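Local coordinates for mitotic checkpoint control protein kinase BUB1 (Drosophila melanogaster, PDB 6JKK) that probably acts as an ATP-binding protein kinase of the mitotic checkpoint at kinetochores, the fragment here being its kinase domain, at residues K81-Y92 with V122-F133; D155-S163 with Y285-N293. One frame throughout, in Å; residues are numbered along the deposited sequence.

Contact 1: residues K81-Y92 with V122-F133; sequences KVALKQERPTNY and VGNNSSVYISEF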
# COMPACT_ATOMS: atom_id res chain seq x y z
N LYS A 81 -15.14 3.94 -13.03
CA LYS A 81 -15.50 3.20 -11.83
C LYS A 81 -14.70 3.70 -10.65
O LYS A 81 -13.47 3.77 -10.71
CB LYS A 81 -15.23 1.71 -12.02
CG LYS A 81 -16.39 0.92 -12.61
CD LYS A 81 -16.22 -0.55 -12.27
CE LYS A 81 -17.02 -1.44 -13.20
NZ LYS A 81 -16.84 -2.88 -12.86
N VAL A 82 -15.39 4.03 -9.56
CA VAL A 82 -14.72 4.62 -8.41
C VAL A 82 -14.94 3.82 -7.13
O VAL A 82 -15.91 3.05 -7.02
CB VAL A 82 -15.17 6.10 -8.20
CG1 VAL A 82 -14.79 6.95 -9.41
CG2 VAL A 82 -16.66 6.18 -7.95
N ALA A 83 -14.03 3.97 -6.18
CA ALA A 83 -14.25 3.47 -4.83
C ALA A 83 -14.64 4.66 -3.98
O ALA A 83 -14.01 5.72 -4.07
CB ALA A 83 -12.99 2.85 -4.27
N LEU A 84 -15.67 4.49 -3.15
CA LEU A 84 -16.06 5.54 -2.22
C LEU A 84 -15.74 5.07 -0.81
O LEU A 84 -16.28 4.06 -0.34
CB LEU A 84 -17.55 5.87 -2.36
CG LEU A 84 -17.97 6.24 -3.79
CD1 LEU A 84 -18.72 5.09 -4.43
CD2 LEU A 84 -18.82 7.51 -3.84
N LYS A 85 -14.84 5.79 -0.14
CA LYS A 85 -14.43 5.42 1.21
C LYS A 85 -14.95 6.42 2.22
O LYS A 85 -14.61 7.61 2.18
CB LYS A 85 -12.91 5.35 1.30
CG LYS A 85 -12.40 4.97 2.69
CD LYS A 85 -10.88 4.98 2.72
CE LYS A 85 -10.34 4.61 4.09
NZ LYS A 85 -8.85 4.43 4.03
N GLN A 86 -15.79 5.92 3.13
CA GLN A 86 -16.38 6.75 4.16
C GLN A 86 -15.74 6.44 5.50
O GLN A 86 -15.52 5.27 5.84
CB GLN A 86 -17.88 6.48 4.25
CG GLN A 86 -18.60 7.35 5.29
CD GLN A 86 -20.08 7.45 5.03
OE1 GLN A 86 -20.79 6.44 4.99
NE2 GLN A 86 -20.56 8.67 4.84
N GLU A 87 -15.43 7.48 6.27
CA GLU A 87 -14.87 7.25 7.60
C GLU A 87 -15.38 8.24 8.63
O GLU A 87 -15.55 9.42 8.34
CB GLU A 87 -13.33 7.26 7.56
CG GLU A 87 -12.68 6.96 8.90
CD GLU A 87 -11.17 6.82 8.82
OE1 GLU A 87 -10.64 6.68 7.70
OE2 GLU A 87 -10.52 6.84 9.89
N ARG A 88 -15.62 7.73 9.84
CA ARG A 88 -15.97 8.54 11.01
C ARG A 88 -14.96 8.25 12.12
O ARG A 88 -14.63 7.09 12.38
CB ARG A 88 -17.39 8.22 11.49
CG ARG A 88 -18.48 8.48 10.46
CD ARG A 88 -19.83 7.89 10.87
NE ARG A 88 -19.67 6.49 11.25
CZ ARG A 88 -19.73 5.48 10.40
NH1 ARG A 88 -19.96 5.69 9.10
NH2 ARG A 88 -19.56 4.24 10.84
N PRO A 89 -14.43 9.31 12.76
CA PRO A 89 -14.64 10.72 12.41
C PRO A 89 -13.91 11.05 11.12
O PRO A 89 -13.18 10.22 10.59
CB PRO A 89 -13.98 11.47 13.57
CG PRO A 89 -12.92 10.54 14.05
CD PRO A 89 -13.49 9.16 13.89
N THR A 90 -14.14 12.26 10.61
CA THR A 90 -13.51 12.72 9.38
C THR A 90 -12.00 12.50 9.42
O THR A 90 -11.33 12.92 10.37
CB THR A 90 -13.82 14.21 9.17
OG1 THR A 90 -15.24 14.42 9.33
CG2 THR A 90 -13.37 14.68 7.80
N ASN A 91 -11.47 11.81 8.41
CA ASN A 91 -10.04 11.58 8.33
C ASN A 91 -9.40 12.64 7.44
O ASN A 91 -9.21 12.44 6.23
CB ASN A 91 -9.74 10.17 7.82
CG ASN A 91 -8.30 9.75 8.07
OD1 ASN A 91 -7.40 10.60 8.19
ND2 ASN A 91 -8.06 8.45 8.16
N TYR A 92 -9.10 13.80 8.03
CA TYR A 92 -8.45 14.87 7.28
C TYR A 92 -7.04 14.44 6.91
O TYR A 92 -6.55 14.76 5.83
CB TYR A 92 -8.37 16.14 8.13
CG TYR A 92 -9.72 16.72 8.48
CD1 TYR A 92 -10.40 17.54 7.59
CD2 TYR A 92 -10.32 16.45 9.71
CE1 TYR A 92 -11.63 18.08 7.91
CE2 TYR A 92 -11.56 16.98 10.04
CZ TYR A 92 -12.20 17.79 9.13
OH TYR A 92 -13.43 18.32 9.43
N VAL A 122 -16.38 16.43 2.66
CA VAL A 122 -15.90 16.55 4.04
C VAL A 122 -16.93 17.22 4.95
O VAL A 122 -17.15 18.43 4.87
CB VAL A 122 -14.57 17.32 4.08
CG1 VAL A 122 -14.07 17.44 5.49
CG2 VAL A 122 -13.53 16.62 3.21
N GLY A 123 -17.57 16.43 5.81
CA GLY A 123 -18.58 16.96 6.72
C GLY A 123 -18.06 17.10 8.13
O GLY A 123 -16.91 16.74 8.42
N ASN A 124 -18.90 17.62 9.01
CA ASN A 124 -18.55 17.75 10.42
C ASN A 124 -18.31 16.37 11.02
O ASN A 124 -17.45 16.20 11.89
CB ASN A 124 -19.69 18.43 11.19
CG ASN A 124 -20.11 19.78 10.61
OD1 ASN A 124 -19.31 20.50 10.01
ND2 ASN A 124 -21.38 20.12 10.79
N ASN A 125 -19.05 15.38 10.51
CA ASN A 125 -19.14 14.05 11.11
C ASN A 125 -18.28 12.99 10.44
O ASN A 125 -17.80 12.06 11.10
CB ASN A 125 -20.60 13.59 11.03
CG ASN A 125 -21.11 13.52 9.59
OD1 ASN A 125 -20.92 14.46 8.79
ND2 ASN A 125 -21.74 12.40 9.24
N SER A 126 -18.10 13.11 9.13
CA SER A 126 -17.43 12.07 8.37
C SER A 126 -16.94 12.62 7.05
O SER A 126 -17.36 13.70 6.60
CB SER A 126 -18.37 10.90 8.10
OG SER A 126 -19.56 11.34 7.47
N SER A 127 -16.03 11.87 6.43
CA SER A 127 -15.50 12.20 5.12
C SER A 127 -15.88 11.09 4.16
O SER A 127 -16.12 9.95 4.58
CB SER A 127 -13.97 12.32 5.18
OG SER A 127 -13.39 11.20 5.83
N VAL A 128 -15.97 11.43 2.88
CA VAL A 128 -16.05 10.42 1.83
C VAL A 128 -15.00 10.79 0.80
O VAL A 128 -15.03 11.88 0.24
CB VAL A 128 -17.43 10.37 1.15
CG1 VAL A 128 -17.37 9.48 -0.08
CG2 VAL A 128 -18.50 9.84 2.12
N TYR A 129 -14.05 9.88 0.58
CA TYR A 129 -13.01 10.07 -0.43
C TYR A 129 -13.25 9.15 -1.62
O TYR A 129 -13.47 7.94 -1.47
CB TYR A 129 -11.62 9.83 0.18
CG TYR A 129 -11.28 10.82 1.28
CD1 TYR A 129 -11.46 12.19 1.07
CD2 TYR A 129 -10.81 10.40 2.51
CE1 TYR A 129 -11.16 13.10 2.06
CE2 TYR A 129 -10.51 11.30 3.51
CZ TYR A 129 -10.69 12.65 3.28
OH TYR A 129 -10.39 13.55 4.28
N ILE A 130 -13.20 9.73 -2.81
CA ILE A 130 -13.47 9.00 -4.04
C ILE A 130 -12.17 8.80 -4.83
O ILE A 130 -11.49 9.78 -5.18
CB ILE A 130 -14.48 9.77 -4.90
CG1 ILE A 130 -15.80 9.91 -4.13
CG2 ILE A 130 -14.70 9.06 -6.23
CD1 ILE A 130 -16.87 10.76 -4.82
N SER A 131 -11.82 7.54 -5.08
CA SER A 131 -10.59 7.21 -5.83
C SER A 131 -10.89 6.14 -6.88
O SER A 131 -12.00 5.63 -6.95
CB SER A 131 -9.50 6.73 -4.87
OG SER A 131 -9.94 5.61 -4.11
N GLU A 132 -9.90 5.78 -7.70
CA GLU A 132 -10.14 4.83 -8.79
C GLU A 132 -10.40 3.40 -8.30
O GLU A 132 -9.70 2.92 -7.40
CB GLU A 132 -8.98 4.83 -9.79
CG GLU A 132 -9.23 3.96 -11.02
CD GLU A 132 -8.09 3.98 -12.02
OE1 GLU A 132 -7.08 4.68 -11.76
OE2 GLU A 132 -8.20 3.29 -13.05
N PHE A 133 -11.38 2.74 -8.90
CA PHE A 133 -11.69 1.34 -8.60
C PHE A 133 -10.95 0.43 -9.57
O PHE A 133 -10.83 0.75 -10.76
CB PHE A 133 -13.19 1.12 -8.74
CG PHE A 133 -13.64 -0.27 -8.34
CD1 PHE A 133 -13.92 -1.22 -9.30
CD2 PHE A 133 -13.81 -0.60 -7.00
CE1 PHE A 133 -14.35 -2.49 -8.94
CE2 PHE A 133 -14.23 -1.86 -6.63
CZ PHE A 133 -14.50 -2.81 -7.60
O HOH W 1 -13.26 8.87 4.32
O HOH W 2 -15.33 14.17 12.46
O HOH W 3 -14.69 17.96 12.12
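Val-122 lays CG1 against CE1 of the Tyr-92 ring at 3.5 Å and also meets CG2 of Thr-90. Gly-123 O then accepts a hydrogen bond from Thr-90 OG1 (3.0 Å), which comes from above the carbonyl plane. Further round the turn, CB of Ser-126 packs on CG of Arg-88. Ser-127 opens the antiparallel pairing with Glu-87. With chi1 at 50°, its OG stands between its own N and carbonyl carbon and receives the N-H of Asn-91 N at 3.3 Å. Val-128 rests CG2 on the amide end of Gln-86, whose NE2 and OE1 bond to Lys-41 and Leu-43. Tyr-129, on the same face as Ser-127, pairs with Lys-85 through two backbone bonds. Its ring turns the hydroxyl edge to Asn-91, and OH donates to Asn-91 O over a short 2.5 Å. Ile-130 lies beside Leu-84, pointing the same way, while its CG2 touches Val-82 CB. Ser-131 likewise pairs with Ala-83. Phe-133 N closes the ladder on Lys-81 O. Lys-85, the predicted ATP-binding lysine, forms salt bridges with Glu-94 of helix 92-104, as in active kinases, and with Asp-207 of the DFG motif. Strands 80-87 and 127-132 are central in the N-lobe sheet, between strands 68-75 and 119-122.

Contact 2: residues D155-S163 with Y285-N293; sequences DEYVVMHLS and YFQRTMWEN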
# COMPACT_ATOMS: atom_id res chain seq x y z
N ASP A 155 2.83 -18.33 -9.10
CA ASP A 155 4.11 -18.74 -9.66
C ASP A 155 5.24 -17.87 -9.15
O ASP A 155 5.11 -16.64 -9.08
CB ASP A 155 4.06 -18.69 -11.18
CG ASP A 155 5.36 -19.12 -11.82
OD1 ASP A 155 5.48 -20.31 -12.17
OD2 ASP A 155 6.26 -18.27 -11.98
N GLU A 156 6.35 -18.50 -8.78
CA GLU A 156 7.48 -17.82 -8.17
C GLU A 156 7.96 -16.62 -9.00
O GLU A 156 8.26 -15.56 -8.45
CB GLU A 156 8.65 -18.79 -7.97
CG GLU A 156 9.79 -18.21 -7.15
CD GLU A 156 11.08 -18.97 -7.30
OE1 GLU A 156 11.10 -19.98 -8.03
OE2 GLU A 156 12.09 -18.56 -6.68
N TYR A 157 8.01 -16.79 -10.31
CA TYR A 157 8.52 -15.73 -11.18
C TYR A 157 7.53 -14.58 -11.33
O TYR A 157 7.92 -13.42 -11.42
CB TYR A 157 8.99 -16.31 -12.52
CG TYR A 157 10.30 -17.05 -12.36
CD1 TYR A 157 10.33 -18.36 -11.90
CD2 TYR A 157 11.51 -16.42 -12.63
CE1 TYR A 157 11.52 -19.04 -11.74
CE2 TYR A 157 12.70 -17.09 -12.47
CZ TYR A 157 12.71 -18.39 -12.03
OH TYR A 157 13.91 -19.04 -11.87
N VAL A 158 6.23 -14.90 -11.33
CA VAL A 158 5.22 -13.84 -11.26
C VAL A 158 5.39 -13.05 -9.96
O VAL A 158 5.29 -11.82 -9.96
CB VAL A 158 3.78 -14.40 -11.39
CG1 VAL A 158 2.76 -13.32 -11.13
CG2 VAL A 158 3.57 -14.98 -12.78
N VAL A 159 5.67 -13.75 -8.87
CA VAL A 159 5.90 -13.07 -7.59
C VAL A 159 7.15 -12.17 -7.66
O VAL A 159 7.14 -11.05 -7.14
CB VAL A 159 5.97 -14.04 -6.39
CG1 VAL A 159 6.21 -13.28 -5.09
CG2 VAL A 159 4.67 -14.86 -6.28
N MET A 160 8.21 -12.66 -8.31
CA MET A 160 9.40 -11.83 -8.47
C MET A 160 9.08 -10.54 -9.21
O MET A 160 9.58 -9.46 -8.86
CB MET A 160 10.48 -12.57 -9.25
CG MET A 160 10.99 -13.82 -8.61
SD MET A 160 12.34 -14.43 -9.61
CE MET A 160 12.37 -16.12 -9.05
N HIS A 161 8.25 -10.66 -10.25
CA HIS A 161 7.88 -9.49 -11.07
C HIS A 161 7.09 -8.48 -10.24
O HIS A 161 7.37 -7.26 -10.29
CB HIS A 161 7.06 -9.94 -12.28
CG HIS A 161 7.00 -8.94 -13.39
ND1 HIS A 161 6.31 -7.75 -13.29
CD2 HIS A 161 7.52 -8.96 -14.64
CE1 HIS A 161 6.42 -7.08 -14.42
NE2 HIS A 161 7.15 -7.79 -15.25
N LEU A 162 6.11 -8.98 -9.49
CA LEU A 162 5.30 -8.13 -8.62
C LEU A 162 6.12 -7.54 -7.48
O LEU A 162 5.90 -6.40 -7.08
CB LEU A 162 4.11 -8.92 -8.06
CG LEU A 162 3.03 -9.37 -9.05
CD1 LEU A 162 1.96 -10.19 -8.34
CD2 LEU A 162 2.41 -8.16 -9.73
N SER A 163 7.06 -8.31 -6.94
CA SER A 163 7.94 -7.82 -5.88
C SER A 163 8.84 -6.68 -6.35
O SER A 163 9.11 -5.73 -5.62
CB SER A 163 8.79 -8.96 -5.33
OG SER A 163 7.98 -9.95 -4.74
N TYR A 285 14.43 -25.44 -4.30
CA TYR A 285 14.28 -25.31 -5.74
C TYR A 285 13.81 -23.92 -6.18
O TYR A 285 13.89 -23.57 -7.36
CB TYR A 285 13.37 -26.40 -6.30
CG TYR A 285 12.08 -26.60 -5.57
CD1 TYR A 285 11.97 -27.54 -4.55
CD2 TYR A 285 10.96 -25.86 -5.90
CE1 TYR A 285 10.78 -27.73 -3.88
CE2 TYR A 285 9.77 -26.04 -5.25
CZ TYR A 285 9.69 -26.98 -4.24
OH TYR A 285 8.50 -27.16 -3.58
N PHE A 286 13.35 -23.11 -5.22
CA PHE A 286 13.12 -21.69 -5.49
C PHE A 286 14.48 -21.04 -5.68
O PHE A 286 15.52 -21.68 -5.49
CB PHE A 286 12.41 -20.99 -4.32
CG PHE A 286 10.92 -21.08 -4.37
CD1 PHE A 286 10.14 -20.14 -3.71
CD2 PHE A 286 10.29 -22.12 -5.04
CE1 PHE A 286 8.74 -20.22 -3.73
CE2 PHE A 286 8.90 -22.22 -5.07
CZ PHE A 286 8.13 -21.27 -4.41
N GLN A 287 14.48 -19.76 -6.03
CA GLN A 287 15.72 -19.01 -6.04
C GLN A 287 16.03 -18.66 -4.59
O GLN A 287 15.92 -17.50 -4.17
CB GLN A 287 15.62 -17.80 -6.96
CG GLN A 287 15.35 -18.20 -8.42
CD GLN A 287 16.44 -19.12 -8.97
OE1 GLN A 287 17.62 -18.78 -8.93
NE2 GLN A 287 16.04 -20.28 -9.48
N ARG A 288 16.42 -19.69 -3.84
CA ARG A 288 16.52 -19.66 -2.38
C ARG A 288 17.44 -18.56 -1.86
O ARG A 288 17.03 -17.75 -1.03
CB ARG A 288 17.04 -21.02 -1.89
CG ARG A 288 16.15 -21.69 -0.87
CD ARG A 288 16.89 -21.92 0.44
NE ARG A 288 18.19 -22.56 0.25
CZ ARG A 288 18.42 -23.86 0.42
NH1 ARG A 288 17.44 -24.67 0.79
NH2 ARG A 288 19.64 -24.34 0.23
N THR A 289 18.67 -18.56 -2.35
CA THR A 289 19.66 -17.56 -1.96
C THR A 289 19.13 -16.15 -2.21
O THR A 289 19.31 -15.25 -1.38
CB THR A 289 21.00 -17.78 -2.70
OG1 THR A 289 21.49 -19.09 -2.41
CG2 THR A 289 22.04 -16.76 -2.25
N MET A 290 18.46 -15.95 -3.34
CA MET A 290 17.93 -14.63 -3.67
C MET A 290 16.83 -14.20 -2.70
O MET A 290 16.88 -13.09 -2.15
CB MET A 290 17.38 -14.60 -5.10
CG MET A 290 16.73 -13.27 -5.45
SD MET A 290 15.70 -13.36 -6.92
CE MET A 290 14.27 -14.23 -6.27
N TRP A 291 15.84 -15.07 -2.49
CA TRP A 291 14.74 -14.74 -1.59
C TRP A 291 15.25 -14.55 -0.17
O TRP A 291 14.81 -13.63 0.53
CB TRP A 291 13.66 -15.83 -1.61
CG TRP A 291 12.80 -15.81 -2.85
CD1 TRP A 291 12.71 -16.78 -3.81
CD2 TRP A 291 11.93 -14.75 -3.27
NE1 TRP A 291 11.84 -16.39 -4.80
CE2 TRP A 291 11.34 -15.15 -4.49
CE3 TRP A 291 11.58 -13.51 -2.74
CZ2 TRP A 291 10.43 -14.35 -5.18
CZ3 TRP A 291 10.67 -12.71 -3.42
CH2 TRP A 291 10.11 -13.14 -4.63
N GLU A 292 16.17 -15.41 0.25
CA GLU A 292 16.75 -15.26 1.59
C GLU A 292 17.51 -13.93 1.73
O GLU A 292 17.41 -13.28 2.77
CB GLU A 292 17.61 -16.47 1.95
CG GLU A 292 16.78 -17.74 2.20
CD GLU A 292 17.61 -18.94 2.62
OE1 GLU A 292 18.84 -18.91 2.45
OE2 GLU A 292 17.01 -19.93 3.11
N ASN A 293 18.24 -13.53 0.69
CA ASN A 293 18.86 -12.20 0.65
C ASN A 293 17.83 -11.09 0.84
O ASN A 293 17.99 -10.21 1.69
CB ASN A 293 19.59 -11.97 -0.69
CG ASN A 293 20.99 -12.57 -0.72
OD1 ASN A 293 21.51 -13.03 0.29
ND2 ASN A 293 21.60 -12.54 -1.90
O HOH W 4 13.32 -21.32 -8.95
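In the helical C-lobe of the kinase fold, the start of helix 156-175 meets the start of helix 288-299 and the loop before it. The two axes are 13.0 Å apart, so long side chains bridge them. Glu-156 extends from its helix with CG anti to the backbone N (chi1 -171°), and this carries its carboxylate to the other segment. Its OE2 is gripped twice. The backbone N of Gln-287 meets the syn lone pair at 2.8 Å, almost straight at 178°. Trp-291 NE1 meets the anti lone pair at 2.9 Å, with OE2 near the indole plane. The carboxylate also stacks over one face of the Phe-286 ring, their planes 16° apart. Without this carboxylate, as with an alanine here, the indole N-H and the Gln-287 N-H would probably lose their shared acceptor, and the Phe-286 ring its stacking partner. Trp-291 is a knob among Glu-156, Val-159, Met-160 and Ser-163. Met-160 CG touches CZ2 of the indole at 3.5 Å, and Val-159 CG1 approaches CH2. Leu-260 of helix 246-261 packs against Trp-291 and Phe-286. A water joins Glu-156 OE1 to Tyr-285 O, donating to each at 2.8 Å, and accepts from Gln-287 NE2.

In the fold
Contact 1 belongs to the N-lobe and contact 2 to the C-lobe of one kinase domain. Their centres are 37 Å apart, on opposite sides of the chain's centre, and they share no helix or strand. Both are partly buried. Contact 1 joins two neighbouring strands, so most of its hydrogen bonds run backbone to backbone, with side chains split between two faces. Contact 2 joins well-separated helix starts and buries about a third as much surface. There the bonds converge on one carboxylate, beside a tryptophan packed among aliphatic and polar side chains. Contact 1 holds the predicted ATP-binding lysine, whereas contact 2 is structural packing away from that site.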